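Adenosine deaminase 1 (PDB 3RYS) probably catalyses the zinc-dependent hydrolytic deamination of adenine to hypoxanthine, serving purine salvage and nitrogen catabolism. Local coordinates at residues A[102-107]-A[138-143]; A[112-117]-A[156-161]; A[86-91]-A[130-135]; A[95-100]-A[316-321]; A[40-45]-A[70-75]. All coordinates share one frame; numbering follows the deposited sequence.

Interaction 1. Residues A[102-107]-A[138-143]; sequences MDPQAH and LIAAFL
Gln105 turns its CG anti to its own carbonyl carbon (chi1 -69°), and the chain then runs out extended, carrying the amide up to Phe142 and Leu143. There OE1 accepts the backbone N-H of Leu143, N to OE1 3.0 Å, and the bond is nearly straight at 165°. The donor lies 29° out of the amide's carbonyl plane. The amide plane is steeply inclined to the Phe142 ring, and CB of Gln105 rests 3.8 Å from CD1 of Leu143.

Two waters complete the grip. One donates to Gln105 OE1 and to Ala141 O while accepting from Gln105 N; the other joins Gln105 NE2 to Leu143 O. An alanine in place of Gln105 would probably leave Leu143 N without its acceptor and both waters with one holder fewer.

Before this, strands 95-102 and 135-143 pair in parallel, Met102 beside Ala140, with a weak bond from Met102 N to Ile139 O. Asp103 crosses Leu143 at about a right angle, its CG 3.8 Å from CD2, while OD1 meets Ala141 CB at 3.5 Å. Its OD2 is bonded to Tyr66 OH, and the side chain comes about 5 Å from the bound adenine at its nearest atoms. Chemically, then, where the direct strand pairing of the TIM barrel gives out beyond Met102, a side-chain amide and two waters take over Ala141 O and the N and O of Leu143.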
# COMPACT_ATOMS: atom_id res chain seq x y z
N MET A 102 -7.39 0.83 2.91
CA MET A 102 -8.09 0.52 4.13
C MET A 102 -9.02 -0.64 3.81
O MET A 102 -9.60 -0.69 2.72
CB MET A 102 -8.88 1.74 4.57
CG MET A 102 -10.02 1.48 5.52
SD MET A 102 -10.99 2.99 5.69
CE MET A 102 -12.23 2.44 6.86
N ASP A 103 -9.14 -1.59 4.73
CA ASP A 103 -10.02 -2.74 4.53
C ASP A 103 -11.31 -2.57 5.32
O ASP A 103 -11.42 -3.07 6.44
CB ASP A 103 -9.32 -4.04 4.95
CG ASP A 103 -8.04 -4.31 4.18
OD1 ASP A 103 -7.88 -3.78 3.06
OD2 ASP A 103 -7.18 -5.07 4.70
N PRO A 104 -12.29 -1.88 4.73
CA PRO A 104 -13.57 -1.64 5.39
C PRO A 104 -14.12 -2.92 6.02
O PRO A 104 -14.56 -2.90 7.17
CB PRO A 104 -14.48 -1.18 4.25
CG PRO A 104 -13.57 -0.65 3.23
CD PRO A 104 -12.31 -1.43 3.32
N GLN A 105 -14.09 -4.02 5.27
CA GLN A 105 -14.68 -5.28 5.72
C GLN A 105 -13.96 -5.88 6.93
O GLN A 105 -14.58 -6.58 7.73
CB GLN A 105 -14.71 -6.29 4.58
CG GLN A 105 -15.68 -5.97 3.46
CD GLN A 105 -15.32 -6.67 2.17
OE1 GLN A 105 -14.28 -6.38 1.57
NE2 GLN A 105 -16.16 -7.60 1.74
N ALA A 106 -12.66 -5.62 7.07
CA ALA A 106 -11.91 -6.18 8.18
C ALA A 106 -12.33 -5.54 9.50
O ALA A 106 -11.96 -6.01 10.58
CB ALA A 106 -10.42 -5.99 7.96
N HIS A 107 -13.13 -4.48 9.41
CA HIS A 107 -13.63 -3.82 10.60
C HIS A 107 -15.14 -4.02 10.78
O HIS A 107 -15.62 -4.19 11.89
CB HIS A 107 -13.26 -2.33 10.59
CG HIS A 107 -11.83 -2.09 10.23
ND1 HIS A 107 -11.46 -1.48 9.05
CD2 HIS A 107 -10.68 -2.40 10.87
CE1 HIS A 107 -10.14 -1.42 8.99
NE2 HIS A 107 -9.65 -1.97 10.08
N LEU A 138 -7.87 8.46 -0.09
CA LEU A 138 -8.34 7.28 0.62
C LEU A 138 -8.86 6.23 -0.37
O LEU A 138 -9.72 6.51 -1.20
CB LEU A 138 -9.43 7.64 1.63
CG LEU A 138 -9.86 6.51 2.57
CD1 LEU A 138 -8.64 5.80 3.15
CD2 LEU A 138 -10.76 7.04 3.68
N ILE A 139 -8.31 5.03 -0.27
CA ILE A 139 -8.73 3.94 -1.13
C ILE A 139 -9.33 2.81 -0.32
O ILE A 139 -8.67 2.24 0.55
CB ILE A 139 -7.55 3.40 -1.96
CG1 ILE A 139 -7.18 4.39 -3.05
CG2 ILE A 139 -7.89 2.04 -2.58
CD1 ILE A 139 -6.15 3.86 -4.02
N ALA A 140 -10.59 2.50 -0.58
CA ALA A 140 -11.24 1.37 0.08
C ALA A 140 -10.86 0.08 -0.64
O ALA A 140 -11.15 -0.08 -1.83
CB ALA A 140 -12.75 1.56 0.08
N ALA A 141 -10.20 -0.81 0.09
CA ALA A 141 -9.79 -2.10 -0.47
C ALA A 141 -10.71 -3.22 0.01
O ALA A 141 -11.16 -3.23 1.16
CB ALA A 141 -8.35 -2.40 -0.13
N PHE A 142 -10.97 -4.17 -0.88
CA PHE A 142 -11.91 -5.25 -0.59
C PHE A 142 -11.20 -6.59 -0.42
O PHE A 142 -10.23 -6.88 -1.10
CB PHE A 142 -12.98 -5.30 -1.68
CG PHE A 142 -13.86 -4.08 -1.71
CD1 PHE A 142 -15.07 -4.05 -1.04
CD2 PHE A 142 -13.46 -2.93 -2.39
CE1 PHE A 142 -15.87 -2.92 -1.06
CE2 PHE A 142 -14.25 -1.80 -2.40
CZ PHE A 142 -15.46 -1.80 -1.73
N LEU A 143 -11.68 -7.39 0.52
CA LEU A 143 -11.06 -8.68 0.83
C LEU A 143 -11.45 -9.74 -0.19
O LEU A 143 -12.58 -10.22 -0.19
CB LEU A 143 -11.45 -9.13 2.24
CG LEU A 143 -11.25 -8.05 3.31
CD1 LEU A 143 -11.66 -8.56 4.69
CD2 LEU A 143 -9.82 -7.55 3.32
O HOH W 1 -12.78 -4.62 2.69
O HOH W 2 -15.10 -9.22 -0.56

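Interaction 2. Residues A[112-117]-A[156-161]; sequences VALETC and DQLLAM
Leu114 and Gln157 touch through aliphatic carbon, CD1 of the leucine to CB of the glutamine at 3.6 Å. The flat group that meets a partner across the contact is the peptide linking Leu114 to Glu115. The methyl CE of Met161 sits 3.9 Å from Leu114 O and 4.0 Å from Glu115 N, so it is placed almost evenly with respect to the two. The carboxylate of Glu115 lies at the margin of the contact, and its OE2 is bonded to Asn119 ND2, one turn further along the same helix.

Met161 reaches this spot through a bend at the end of its chain (chi3 -97°), which brings CE round to the peptide; the placing of its CG is doubtful in this model. SD comes to 4.0 Å from CB of Leu114.

The two helices involved, 114-125 and 148-160, belong to the outer layer of the TIM barrel: each follows one of the neighbouring parallel strands 95-102 and 135-143. The beginning of the first helix, with Ala113 at the N-cap position, meets the last turn of the second.

On the inner side of the interface Leu158 crosses Leu114 at about a right angle, and their CD2 atoms are 3.8 Å apart. No hydrogen bond spans the segments, and the buried area is modest at 205 Å². Val118, a turn beyond Leu114, also touches both Leu158 and Met161, while Leu114 itself continues inward onto Pro104 of helix 104-108.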
# COMPACT_ATOMS: atom_id res chain seq x y z
N VAL A 112 -17.67 -3.26 13.96
CA VAL A 112 -17.37 -1.82 13.91
C VAL A 112 -18.01 -1.21 12.67
O VAL A 112 -17.80 -1.68 11.55
CB VAL A 112 -15.85 -1.54 13.89
CG1 VAL A 112 -15.59 -0.05 13.85
CG2 VAL A 112 -15.16 -2.18 15.10
N ALA A 113 -18.80 -0.15 12.86
CA ALA A 113 -19.54 0.46 11.76
C ALA A 113 -18.65 1.10 10.70
O ALA A 113 -17.53 1.52 10.99
CB ALA A 113 -20.53 1.48 12.30
N LEU A 114 -19.14 1.16 9.46
CA LEU A 114 -18.44 1.85 8.38
C LEU A 114 -18.21 3.29 8.78
O LEU A 114 -17.15 3.86 8.54
CB LEU A 114 -19.26 1.82 7.10
CG LEU A 114 -19.09 0.62 6.18
CD1 LEU A 114 -20.17 0.60 5.10
CD2 LEU A 114 -17.70 0.66 5.56
N GLU A 115 -19.24 3.88 9.38
CA GLU A 115 -19.17 5.25 9.86
C GLU A 115 -17.92 5.44 10.72
O GLU A 115 -17.19 6.41 10.56
CB GLU A 115 -20.42 5.58 10.68
CG GLU A 115 -20.49 6.99 11.22
CD GLU A 115 -21.14 7.97 10.26
OE1 GLU A 115 -21.75 7.52 9.27
OE2 GLU A 115 -21.04 9.20 10.50
N THR A 116 -17.67 4.48 11.61
CA THR A 116 -16.55 4.57 12.55
C THR A 116 -15.18 4.50 11.89
O THR A 116 -14.32 5.35 12.13
CB THR A 116 -16.63 3.47 13.64
OG1 THR A 116 -17.86 3.59 14.35
CG2 THR A 116 -15.47 3.61 14.61
N CYS A 117 -14.95 3.48 11.06
CA CYS A 117 -13.64 3.32 10.44
C CYS A 117 -13.36 4.38 9.37
O CYS A 117 -12.26 4.93 9.32
CB CYS A 117 -13.41 1.89 9.91
SG CYS A 117 -14.63 1.24 8.72
N ASP A 156 -21.85 -0.09 -1.94
CA ASP A 156 -23.11 0.64 -1.95
C ASP A 156 -23.26 1.57 -0.75
O ASP A 156 -23.68 2.72 -0.90
CB ASP A 156 -24.29 -0.33 -1.97
CG ASP A 156 -24.59 -0.86 -3.35
OD1 ASP A 156 -24.23 -0.20 -4.35
OD2 ASP A 156 -25.19 -1.95 -3.44
N GLN A 157 -22.93 1.06 0.43
CA GLN A 157 -23.04 1.86 1.64
C GLN A 157 -22.03 2.99 1.69
O GLN A 157 -22.34 4.09 2.15
CB GLN A 157 -22.95 0.99 2.89
CG GLN A 157 -24.28 0.78 3.57
CD GLN A 157 -24.72 1.98 4.39
OE1 GLN A 157 -24.03 2.38 5.33
NE2 GLN A 157 -25.86 2.56 4.05
N LEU A 158 -20.81 2.73 1.21
CA LEU A 158 -19.81 3.78 1.09
C LEU A 158 -20.31 4.90 0.19
O LEU A 158 -20.22 6.08 0.54
CB LEU A 158 -18.50 3.22 0.55
CG LEU A 158 -17.74 2.38 1.57
CD1 LEU A 158 -16.50 1.76 0.95
CD2 LEU A 158 -17.38 3.23 2.78
N LEU A 159 -20.85 4.53 -0.96
CA LEU A 159 -21.42 5.51 -1.89
C LEU A 159 -22.54 6.30 -1.24
O LEU A 159 -22.51 7.53 -1.20
CB LEU A 159 -21.94 4.81 -3.14
CG LEU A 159 -20.87 4.23 -4.08
CD1 LEU A 159 -21.51 3.77 -5.38
CD2 LEU A 159 -19.77 5.25 -4.35
N ALA A 160 -23.55 5.59 -0.73
CA ALA A 160 -24.71 6.21 -0.09
C ALA A 160 -24.33 7.21 0.99
O ALA A 160 -24.94 8.28 1.10
CB ALA A 160 -25.63 5.13 0.48
N MET A 161 -23.32 6.87 1.79
CA MET A 161 -22.90 7.72 2.89
C MET A 161 -21.90 8.78 2.43
O MET A 161 -21.44 9.60 3.23
CB MET A 161 -22.29 6.88 4.03
CG MET A 161 -21.02 6.13 3.65
SD MET A 161 -20.56 4.84 4.85
CE MET A 161 -19.35 5.70 5.85

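Interaction 3. Residues A[86-91]-A[130-135]; sequences YLERAA and EDFGVS
Phe132 lays its ring against the backbone of helix 76-92 at Leu87 and Glu88, and this aromatic packing is the main part of the contact. CG of Phe132 is anti to its own carbonyl carbon (chi1 -54°), which sets CG on the side of the helix. The amide N of Glu88 stands over the ring centre, 3.9 Å above the plane, and the carbonyl carbon of Leu87 lies over the same face nearer the rim. Asp131 CB covers part of the opposite face.

Rim atoms of the ring make the aliphatic contacts. CD2 of Phe132 meets CB of Leu87 at 3.5 Å, with the two side chains crossing at about a right angle, and CE1 meets CB of Glu88 at 3.7 Å. CD2 of Leu87 also reaches toward Val134 CG1, at 4.3 Å. One turn further on, Ala91 CB approaches Val134 CG2 to 4.0 Å. An alanine at Phe132 would keep CB beside Ala91, but loss of the ring would probably open a gap over the Leu87-Glu88 peptide and leave CB of Leu87 without its aromatic neighbour.

Polar groups form no hydrogen bond across the segments; they work locally. Asp131 OD2 is bonded to Thr127 OG1, and Ser128 OG to Val134 O. Gly133, with positive phi (71°), turns the chain away from helical geometry.

From there the chain enters strand 135-143, whose first residue pairs with Arg96 and Ala98 of strand 95-102. Val134, just past helix 128-132, and Tyr86 of helix 76-92 both touch Ala98, so the contact sits beside the start of strand 95-102.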
# COMPACT_ATOMS: atom_id res chain seq x y z
N TYR A 86 1.05 7.17 11.21
CA TYR A 86 1.67 6.86 9.93
C TYR A 86 2.05 8.13 9.18
O TYR A 86 3.17 8.27 8.70
CB TYR A 86 0.76 6.00 9.05
CG TYR A 86 1.14 6.10 7.59
CD1 TYR A 86 2.27 5.46 7.10
CD2 TYR A 86 0.39 6.87 6.71
CE1 TYR A 86 2.64 5.56 5.78
CE2 TYR A 86 0.75 6.98 5.39
CZ TYR A 86 1.87 6.32 4.92
OH TYR A 86 2.23 6.44 3.59
N LEU A 87 1.10 9.06 9.06
CA LEU A 87 1.34 10.30 8.33
C LEU A 87 2.56 11.03 8.90
O LEU A 87 3.36 11.59 8.16
CB LEU A 87 0.10 11.20 8.37
CG LEU A 87 -1.12 10.71 7.59
CD1 LEU A 87 -2.37 11.52 7.95
CD2 LEU A 87 -0.87 10.76 6.10
N GLU A 88 2.70 10.99 10.22
CA GLU A 88 3.82 11.62 10.90
C GLU A 88 5.14 10.94 10.52
O GLU A 88 6.11 11.61 10.14
CB GLU A 88 3.61 11.57 12.42
CG GLU A 88 4.74 12.16 13.24
CD GLU A 88 4.61 11.88 14.73
OE1 GLU A 88 3.56 11.34 15.15
OE2 GLU A 88 5.56 12.19 15.48
N ARG A 89 5.17 9.61 10.60
CA ARG A 89 6.38 8.85 10.27
C ARG A 89 6.68 8.89 8.77
O ARG A 89 7.83 9.01 8.35
CB ARG A 89 6.26 7.41 10.77
CG ARG A 89 7.43 6.52 10.38
CD ARG A 89 8.77 7.06 10.90
NE ARG A 89 9.88 6.19 10.49
CZ ARG A 89 10.43 6.21 9.28
NH1 ARG A 89 9.99 7.06 8.36
NH2 ARG A 89 11.43 5.38 8.98
N ALA A 90 5.63 8.80 7.95
CA ALA A 90 5.78 8.88 6.51
C ALA A 90 6.42 10.20 6.09
O ALA A 90 7.35 10.22 5.28
CB ALA A 90 4.44 8.69 5.81
N ALA A 91 5.93 11.30 6.65
CA ALA A 91 6.45 12.62 6.32
C ALA A 91 7.95 12.70 6.61
O ALA A 91 8.74 13.11 5.75
CB ALA A 91 5.70 13.70 7.07
N GLU A 130 -1.92 19.97 6.05
CA GLU A 130 -1.68 21.01 7.03
C GLU A 130 -0.76 20.55 8.16
O GLU A 130 0.17 21.26 8.54
CB GLU A 130 -3.01 21.48 7.61
CG GLU A 130 -2.89 22.67 8.50
CD GLU A 130 -4.24 23.23 8.87
OE1 GLU A 130 -5.25 22.82 8.23
OE2 GLU A 130 -4.30 24.08 9.78
N ASP A 131 -1.02 19.36 8.69
CA ASP A 131 -0.32 18.88 9.87
C ASP A 131 1.00 18.18 9.58
O ASP A 131 1.90 18.17 10.41
CB ASP A 131 -1.22 17.94 10.66
CG ASP A 131 -2.48 18.61 11.13
OD1 ASP A 131 -2.49 19.86 11.22
OD2 ASP A 131 -3.46 17.89 11.42
N PHE A 132 1.11 17.58 8.40
CA PHE A 132 2.29 16.78 8.10
C PHE A 132 2.88 17.12 6.73
O PHE A 132 3.96 16.66 6.38
CB PHE A 132 1.97 15.29 8.19
CG PHE A 132 1.34 14.88 9.51
CD1 PHE A 132 2.08 14.90 10.68
CD2 PHE A 132 0.01 14.49 9.56
CE1 PHE A 132 1.50 14.52 11.88
CE2 PHE A 132 -0.57 14.11 10.76
CZ PHE A 132 0.18 14.13 11.92
N GLY A 133 2.16 17.93 5.96
CA GLY A 133 2.60 18.30 4.63
C GLY A 133 2.51 17.15 3.64
O GLY A 133 3.33 17.04 2.73
N VAL A 134 1.51 16.30 3.82
CA VAL A 134 1.32 15.16 2.94
C VAL A 134 -0.06 15.18 2.28
O VAL A 134 -1.08 15.15 2.96
CB VAL A 134 1.46 13.84 3.72
CG1 VAL A 134 1.11 12.66 2.83
CG2 VAL A 134 2.86 13.69 4.28
N SER A 135 -0.07 15.24 0.95
CA SER A 135 -1.31 15.09 0.18
C SER A 135 -1.80 13.66 0.33
O SER A 135 -1.00 12.73 0.36
CB SER A 135 -1.06 15.37 -1.30
OG SER A 135 -0.74 16.72 -1.52

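Interaction 4. Residues A[95-100]-A[316-321]; sequences VRHAEI and RSSFAS
Glu99 and His97, on strand 95-102 of the TIM barrel, reach the loop 318-321 that joins helices 304-317 and 322-339. Loop and strand meet near the end of the barrel where the parallel strands begin, and the side chain of Glu99 is about 12 Å from the zinc ion at the nearest atoms.

In the first shell, the backbone N of Phe319 donates to Glu99 OE2 at 160°, though the position of OE2 is less sure in this model. The other oxygen, OE1, lies 3.3 Å from CD2 of Phe319. Glu99 and Phe319 cross at about a right angle, their carboxylate and ring planes 25° apart. Beside them Ala320 CB sits over one face of the His97 ring in a CH-pi contact, 3.8 Å from the ring centroid. It is displaced toward the rim, nearest NE2 at 3.5 Å. His97 swings its CG anti to its backbone N (chi1 -179°), toward the loop, where ND1 also has Ser318 CB at 3.9 Å.

Further out, Arg220 serves both partners: its NH2 forms a salt bridge with Glu99 OE1, and its cationic group makes a cation-pi contact with Phe319. The charge of the buried Glu99 is thereby likely to be balanced. The loop is pinned at its two ends by serines. Ser318 OG is bonded to Ile315 O in the helix before it, and at the N-cap of the next helix Ser321 OG accepts from Arg324 N.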
# COMPACT_ATOMS: atom_id res chain seq x y z
N VAL A 95 7.89 11.02 2.38
CA VAL A 95 6.60 10.86 1.70
C VAL A 95 5.89 12.21 1.56
O VAL A 95 5.52 12.85 2.55
CB VAL A 95 5.68 9.86 2.44
CG1 VAL A 95 4.35 9.70 1.71
CG2 VAL A 95 6.36 8.51 2.59
N ARG A 96 5.71 12.64 0.31
CA ARG A 96 5.11 13.94 0.02
C ARG A 96 3.63 13.79 -0.32
O ARG A 96 2.84 14.72 -0.17
CB ARG A 96 5.85 14.59 -1.14
CG ARG A 96 7.28 14.94 -0.81
CD ARG A 96 7.31 16.07 0.20
NE ARG A 96 6.78 17.30 -0.39
CZ ARG A 96 6.06 18.19 0.27
NH1 ARG A 96 5.77 18.00 1.55
NH2 ARG A 96 5.62 19.28 -0.36
N HIS A 97 3.28 12.58 -0.76
CA HIS A 97 1.92 12.25 -1.14
C HIS A 97 1.68 10.78 -0.82
O HIS A 97 2.51 9.93 -1.13
CB HIS A 97 1.71 12.52 -2.63
CG HIS A 97 0.32 12.22 -3.11
ND1 HIS A 97 -0.03 11.02 -3.69
CD2 HIS A 97 -0.80 12.98 -3.11
CE1 HIS A 97 -1.30 11.05 -4.02
NE2 HIS A 97 -1.79 12.23 -3.69
N ALA A 98 0.54 10.49 -0.19
CA ALA A 98 0.25 9.14 0.24
C ALA A 98 -1.15 8.72 -0.20
O ALA A 98 -2.13 9.39 0.14
CB ALA A 98 0.39 9.03 1.75
N GLU A 99 -1.23 7.64 -0.96
CA GLU A 99 -2.53 7.09 -1.33
C GLU A 99 -2.78 5.81 -0.54
O GLU A 99 -2.16 4.78 -0.78
CB GLU A 99 -2.63 6.89 -2.85
CG GLU A 99 -2.71 8.22 -3.59
CD GLU A 99 -2.75 8.08 -5.10
OE1 GLU A 99 -3.21 7.04 -5.60
OE2 GLU A 99 -2.33 9.04 -5.78
N ILE A 100 -3.69 5.91 0.42
CA ILE A 100 -3.77 4.96 1.52
C ILE A 100 -4.92 3.98 1.40
O ILE A 100 -6.08 4.36 1.20
CB ILE A 100 -3.89 5.72 2.85
CG1 ILE A 100 -2.68 6.64 3.03
CG2 ILE A 100 -4.01 4.76 4.01
CD1 ILE A 100 -2.91 7.80 3.97
N ARG A 316 4.40 10.39 -10.96
CA ARG A 316 3.68 10.33 -12.23
C ARG A 316 2.53 9.34 -12.17
O ARG A 316 1.54 9.49 -12.88
CB ARG A 316 4.62 9.92 -13.37
CG ARG A 316 5.75 10.87 -13.64
CD ARG A 316 6.43 10.52 -14.95
NE ARG A 316 7.75 11.14 -15.06
CZ ARG A 316 8.88 10.54 -14.72
NH1 ARG A 316 8.86 9.29 -14.26
NH2 ARG A 316 10.04 11.18 -14.84
N SER A 317 2.68 8.32 -11.33
CA SER A 317 1.70 7.25 -11.24
C SER A 317 0.57 7.57 -10.27
O SER A 317 -0.51 6.99 -10.35
CB SER A 317 2.38 5.93 -10.86
OG SER A 317 3.40 5.59 -11.79
N SER A 318 0.82 8.49 -9.35
CA SER A 318 -0.20 8.86 -8.36
C SER A 318 -1.45 9.43 -9.03
O SER A 318 -1.43 9.79 -10.21
CB SER A 318 0.36 9.85 -7.34
OG SER A 318 0.64 11.11 -7.94
N PHE A 319 -2.54 9.49 -8.27
CA PHE A 319 -3.78 10.08 -8.74
C PHE A 319 -3.91 11.50 -8.20
O PHE A 319 -5.01 12.03 -8.04
CB PHE A 319 -4.99 9.25 -8.31
CG PHE A 319 -4.98 7.84 -8.84
CD1 PHE A 319 -4.56 7.58 -10.14
CD2 PHE A 319 -5.41 6.78 -8.06
CE1 PHE A 319 -4.55 6.29 -10.63
CE2 PHE A 319 -5.41 5.49 -8.56
CZ PHE A 319 -4.98 5.24 -9.84
N ALA A 320 -2.77 12.12 -7.92
CA ALA A 320 -2.74 13.51 -7.48
C ALA A 320 -2.92 14.44 -8.67
O ALA A 320 -2.81 14.02 -9.83
CB ALA A 320 -1.43 13.80 -6.76
N SER A 321 -3.21 15.71 -8.38
CA SER A 321 -3.38 16.71 -9.42
C SER A 321 -2.08 16.93 -10.20
O SER A 321 -0.99 16.79 -9.65
CB SER A 321 -3.83 18.04 -8.81
OG SER A 321 -2.76 18.64 -8.09

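Interaction 5. Residues A[40-45]-A[70-75]; sequences IELPYE and MAVLQT
Ile40 and Leu42 lie in the loop between helices 28-37 and 47-51, and they pack on the turn at Ala71-Gln74 between helices 59-69 and 76-92. This is the helical region that follows the first barrel strand; helix 59-69 within it supplies Leu59, Phe62, Leu63 and Tyr66 to the adenine pocket, although the contact itself lies away from that site, at the surface.

The methyl CD1 of Ile40 does most of the touching. It comes to 3.4 Å from the carbonyl O of Ala71 and 3.8 Å from CA of Val72. The side chain gets there with CG1 anti to its own carbonyl carbon (chi1 -69°) and CD1 extended beyond. CG of Gln74 is a looser neighbour, 4.1 Å from the same methyl.

Val72 and Leu42 both pack against Ala35 of helix 28-37, a helix that Val72 meets at Leu34 too and Leu42 at Phe32. The turn is short and 3-10 in its first part, with Leu73 N bonded to Met70 O. No hydrogen bond links the segments. Leu42 crosses Val72 at about a right angle, its CD2 3.9 Å from CG1 of the valine.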
# COMPACT_ATOMS: atom_id res chain seq x y z
N ILE A 40 -9.01 -3.92 26.41
CA ILE A 40 -8.99 -5.18 25.69
C ILE A 40 -7.84 -6.06 26.19
O ILE A 40 -6.72 -5.59 26.35
CB ILE A 40 -8.84 -4.97 24.17
CG1 ILE A 40 -10.11 -4.35 23.59
CG2 ILE A 40 -8.51 -6.28 23.47
CD1 ILE A 40 -9.98 -3.94 22.15
N GLU A 41 -8.15 -7.32 26.45
CA GLU A 41 -7.15 -8.31 26.79
C GLU A 41 -6.49 -8.83 25.51
O GLU A 41 -7.16 -9.33 24.61
CB GLU A 41 -7.78 -9.47 27.55
CG GLU A 41 -6.83 -10.61 27.88
CD GLU A 41 -5.80 -10.23 28.92
OE1 GLU A 41 -6.05 -9.26 29.67
OE2 GLU A 41 -4.74 -10.89 28.98
N LEU A 42 -5.16 -8.70 25.43
CA LEU A 42 -4.41 -9.19 24.29
C LEU A 42 -3.91 -10.62 24.52
O LEU A 42 -3.61 -11.00 25.65
CB LEU A 42 -3.24 -8.25 23.97
CG LEU A 42 -3.61 -6.88 23.38
CD1 LEU A 42 -2.37 -6.01 23.17
CD2 LEU A 42 -4.36 -7.04 22.07
N PRO A 43 -3.83 -11.42 23.44
CA PRO A 43 -3.33 -12.80 23.50
C PRO A 43 -1.81 -12.87 23.64
O PRO A 43 -1.23 -13.90 23.31
CB PRO A 43 -3.72 -13.39 22.13
CG PRO A 43 -4.63 -12.38 21.49
CD PRO A 43 -4.27 -11.06 22.08
N TYR A 44 -1.19 -11.79 24.11
CA TYR A 44 0.26 -11.76 24.29
C TYR A 44 0.60 -11.28 25.69
O TYR A 44 0.12 -10.23 26.13
CB TYR A 44 0.92 -10.84 23.27
CG TYR A 44 0.27 -10.86 21.91
CD1 TYR A 44 0.28 -12.01 21.13
CD2 TYR A 44 -0.34 -9.72 21.39
CE1 TYR A 44 -0.31 -12.03 19.88
CE2 TYR A 44 -0.93 -9.73 20.14
CZ TYR A 44 -0.92 -10.89 19.39
OH TYR A 44 -1.51 -10.91 18.15
N GLU A 45 1.43 -12.05 26.38
CA GLU A 45 1.89 -11.69 27.72
C GLU A 45 2.47 -10.28 27.71
O GLU A 45 2.03 -9.41 28.46
CB GLU A 45 2.96 -12.68 28.19
CG GLU A 45 3.49 -12.41 29.59
CD GLU A 45 2.52 -12.86 30.66
OE1 GLU A 45 1.84 -13.89 30.45
OE2 GLU A 45 2.45 -12.20 31.72
N MET A 70 -6.11 -6.02 14.33
CA MET A 70 -7.13 -5.01 14.10
C MET A 70 -8.16 -4.95 15.23
O MET A 70 -8.98 -4.03 15.29
CB MET A 70 -7.85 -5.26 12.78
CG MET A 70 -6.97 -5.10 11.55
SD MET A 70 -7.94 -5.23 10.04
CE MET A 70 -6.63 -5.33 8.82
N ALA A 71 -8.11 -5.93 16.13
CA ALA A 71 -9.10 -6.04 17.21
C ALA A 71 -9.08 -4.85 18.17
O ALA A 71 -10.07 -4.60 18.86
CB ALA A 71 -8.92 -7.34 17.97
N VAL A 72 -7.96 -4.13 18.23
CA VAL A 72 -7.84 -2.99 19.13
C VAL A 72 -8.47 -1.72 18.55
O VAL A 72 -8.65 -0.73 19.26
CB VAL A 72 -6.37 -2.70 19.51
CG1 VAL A 72 -5.74 -3.92 20.18
CG2 VAL A 72 -5.57 -2.28 18.28
N LEU A 73 -8.82 -1.76 17.27
CA LEU A 73 -9.43 -0.62 16.60
C LEU A 73 -10.94 -0.59 16.79
O LEU A 73 -11.67 -1.18 16.01
CB LEU A 73 -9.12 -0.67 15.10
CG LEU A 73 -7.65 -0.59 14.69
CD1 LEU A 73 -7.51 -0.76 13.18
CD2 LEU A 73 -7.05 0.73 15.16
N GLN A 74 -11.40 0.11 17.82
CA GLN A 74 -12.83 0.12 18.16
C GLN A 74 -13.51 1.45 17.86
O GLN A 74 -14.64 1.49 17.38
CB GLN A 74 -13.02 -0.21 19.65
CG GLN A 74 -12.58 -1.61 20.05
CD GLN A 74 -13.34 -2.69 19.30
OE1 GLN A 74 -12.75 -3.62 18.76
NE2 GLN A 74 -14.66 -2.56 19.26
N THR A 75 -12.83 2.54 18.17
CA THR A 75 -13.44 3.86 18.12
C THR A 75 -12.86 4.71 17.00
O THR A 75 -11.78 4.43 16.48
CB THR A 75 -13.23 4.62 19.45
OG1 THR A 75 -11.87 5.05 19.55
CG2 THR A 75 -13.58 3.72 20.63

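Along the chain, interaction 5 closes first, in the helical region before strand 95-102; interactions 1, 2 and 3 then interlock between residues 86 and 161, and interaction 4 ties that strand to residues near the C-terminus. Interactions 1 and 4 share the parallel sheet through neighbouring strands 95-102 and 135-143, with centres 18 Å apart. Interaction 2 joins the outer helices and touches interaction 1, 11 Å away between centres. Interactions 3 and 4 meet where the two strands begin, whereas interaction 1 lies where they end, close to the adenine. Interactions 4 and 5, 31 Å apart, stand on opposite sides of the chain's centre. Together they tie strands, outer helices and surface loops of one barrel.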